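Local coordinates for protein shikimate dehydrogenase (NADP(+)) (Peptoclostridium difficile, PDB 5DZS) that probably catalyses the reversible NADPH-linked reduction of 3-dehydroshikimate to shikimate, the fourth step of chorismate biosynthesis, at residues B[67-72]-B[83-88]. Sequence-based numbering, arbitrary orientation. Where two conformers were deposited one is given.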
loop_
_atom_site.group_PDB
_atom_site.type_symbol
_atom_site.label_atom_id
_atom_site.label_comp_id
_atom_site.label_asym_id
_atom_site.label_seq_id
_atom_site.Cartn_x
_atom_site.Cartn_y
_atom_site.Cartn_z
ATOM N N ARG B 67 21.584 -2.077 6.728
ATOM C CA ARG B 67 21.814 -2.772 8.005
ATOM C C ARG B 67 20.560 -2.999 8.828
ATOM O O ARG B 67 20.535 -3.909 9.653
ATOM C CB ARG B 67 22.893 -2.093 8.874
ATOM C CG ARG B 67 24.272 -2.046 8.225
ATOM C CD ARG B 67 25.451 -2.283 9.188
ATOM N NE ARG B 67 25.682 -1.293 10.250
ATOM C CZ ARG B 67 25.350 -1.462 11.534
ATOM N NH1 ARG B 67 25.629 -0.514 12.431
ATOM N NH2 ARG B 67 24.756 -2.580 11.933
ATOM N N ILE B 68 19.531 -2.175 8.630
ATOM C CA ILE B 68 18.299 -2.347 9.373
ATOM C C ILE B 68 17.455 -3.545 8.905
ATOM O O ILE B 68 16.627 -4.053 9.670
ATOM C CB ILE B 68 17.437 -1.055 9.283
ATOM C CG1 ILE B 68 16.434 -0.985 10.444
ATOM C CG2 ILE B 68 16.705 -0.945 7.942
ATOM C CD1 ILE B 68 17.080 -0.871 11.798
ATOM N N MET B 69 17.683 -4.016 7.684
ATOM C CA MET B 69 16.828 -5.082 7.117
ATOM C C MET B 69 16.774 -6.347 7.936
ATOM O O MET B 69 15.691 -6.944 8.076
ATOM C CB MET B 69 17.225 -5.372 5.668
ATOM C CG MET B 69 17.055 -4.125 4.789
ATOM S SD MET B 69 17.365 -4.339 3.040
ATOM C CE MET B 69 16.111 -5.527 2.618
ATOM N N LYS B 70 17.898 -6.741 8.531
ATOM C CA LYS B 70 17.927 -7.994 9.299
ATOM C C LYS B 70 17.022 -8.003 10.520
ATOM O O LYS B 70 16.709 -9.084 11.033
ATOM C CB LYS B 70 19.358 -8.339 9.725
ATOM C CG LYS B 70 19.916 -7.479 10.857
ATOM C CD LYS B 70 21.354 -7.870 11.199
ATOM C CE LYS B 70 22.320 -7.511 10.091
ATOM N NZ LYS B 70 22.529 -6.046 9.929
ATOM N N TYR B 71 16.572 -6.816 10.953
ATOM C CA TYR B 71 15.769 -6.687 12.153
ATOM C C TYR B 71 14.291 -6.651 11.848
ATOM O O TYR B 71 13.486 -6.561 12.771
ATOM C CB TYR B 71 16.145 -5.417 12.932
ATOM C CG TYR B 71 17.599 -5.396 13.341
ATOM C CD1 TYR B 71 18.054 -6.189 14.390
ATOM C CD2 TYR B 71 18.518 -4.613 12.669
ATOM C CE1 TYR B 71 19.380 -6.171 14.763
ATOM C CE2 TYR B 71 19.851 -4.596 13.045
ATOM C CZ TYR B 71 20.269 -5.391 14.073
ATOM O OH TYR B 71 21.579 -5.387 14.449
ATOM N N LEU B 72 13.924 -6.707 10.565
ATOM C CA LEU B 72 12.529 -6.630 10.190
ATOM C C LEU B 72 11.885 -7.995 9.987
ATOM O O LEU B 72 12.554 -8.987 9.673
ATOM C CB LEU B 72 12.398 -5.775 8.911
ATOM C CG LEU B 72 13.151 -4.451 8.973
ATOM C CD1 LEU B 72 12.962 -3.666 7.687
ATOM C CD2 LEU B 72 12.722 -3.614 10.179
ATOM N N GLY B 83 17.364 -3.719 -2.386
ATOM C CA GLY B 83 18.310 -4.132 -1.346
ATOM C C GLY B 83 18.478 -3.130 -0.173
ATOM O O GLY B 83 19.527 -3.075 0.479
ATOM N N ALA B 84 17.416 -2.393 0.146
ATOM C CA ALA B 84 17.467 -1.368 1.206
ATOM C C ALA B 84 16.055 -0.990 1.597
ATOM O O ALA B 84 15.131 -1.122 0.771
ATOM C CB ALA B 84 18.179 -0.137 0.708
ATOM N N VAL B 85 15.920 -0.481 2.825
ATOM C CA VAL B 85 14.661 -0.039 3.385
ATOM C C VAL B 85 14.766 1.387 3.890
ATOM O O VAL B 85 15.728 1.713 4.586
ATOM C CB VAL B 85 14.249 -0.982 4.532
ATOM C CG1 VAL B 85 13.198 -0.374 5.468
ATOM C CG2 VAL B 85 13.756 -2.284 3.933
ATOM N N ASN B 86 13.801 2.253 3.552
ATOM C CA ASN B 86 13.754 3.605 4.120
ATOM C C ASN B 86 12.474 3.923 4.867
ATOM O O ASN B 86 12.348 5.036 5.373
ATOM C CB ASN B 86 14.017 4.660 3.060
ATOM C CG ASN B 86 12.856 4.863 2.132
ATOM O OD1 ASN B 86 11.871 4.125 2.132
ATOM N ND2 ASN B 86 12.962 5.904 1.325
ATOM N N THR B 87 11.557 2.960 4.969
ATOM C CA THR B 87 10.254 3.182 5.616
ATOM C C THR B 87 9.894 1.904 6.358
ATOM O O THR B 87 9.882 0.832 5.750
ATOM C CB THR B 87 9.181 3.546 4.571
ATOM O OG1 THR B 87 9.564 4.753 3.880
ATOM C CG2 THR B 87 7.812 3.745 5.202
ATOM N N ILE B 88 9.607 2.020 7.645
ATOM C CA ILE B 88 9.220 0.880 8.475
ATOM C C ILE B 88 7.837 1.149 9.084
ATOM O O ILE B 88 7.575 2.286 9.548
ATOM C CB ILE B 88 10.240 0.638 9.606
ATOM C CG1 ILE B 88 11.593 0.206 9.011
ATOM C CG2 ILE B 88 9.755 -0.396 10.631
ATOM C CD1 ILE B 88 12.748 0.150 9.991
#
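In the substrate-binding domain, in and around the short 3-10 turn 69-71, Ile68, Met69 and Leu72 pack on Val85 and Ile88, behind the predicted shikimate site. The contact is almost wholly apolar. Leu72 forks between the two partners. Leu72 CD1 meets Val85 CG1 tip to tip at 4.0 Å, and Leu72 CD2 lies 3.8 Å from Ile88 CD1. Ile68 turns CG1 anti to its backbone N (chi1 -158°), and this CG1 comes within 3.9 Å of the same Ile88 CD1. That methyl therefore sits against both Ile68 and Leu72. Met69 reaches Val85 with CG, 3.9 Å from Val85 CG2. Met69 SD, carried out by an extended chi2 (-176°), lies 3.5 Å from Ala84 N, against the backbone at the end of helix 77-82. Gly83, with positive phi, closes that helix in a Schellman motif.

Ala84 and Asn86 point the other way. The Ala84 methyl packs near Lys65, the predicted proton acceptor. Asn86 is a predicted shikimate-binding residue, and its ND2 is hydrogen-bonded to Thr100 OG1. Asn86 and Thr87 form a classic beta bulge opposite Tyr98. Strand 87-91 runs antiparallel to strand 57-60, where Ile88 touches Val58 and Val60, while Ile68 touches Leu46 of helix 46-53.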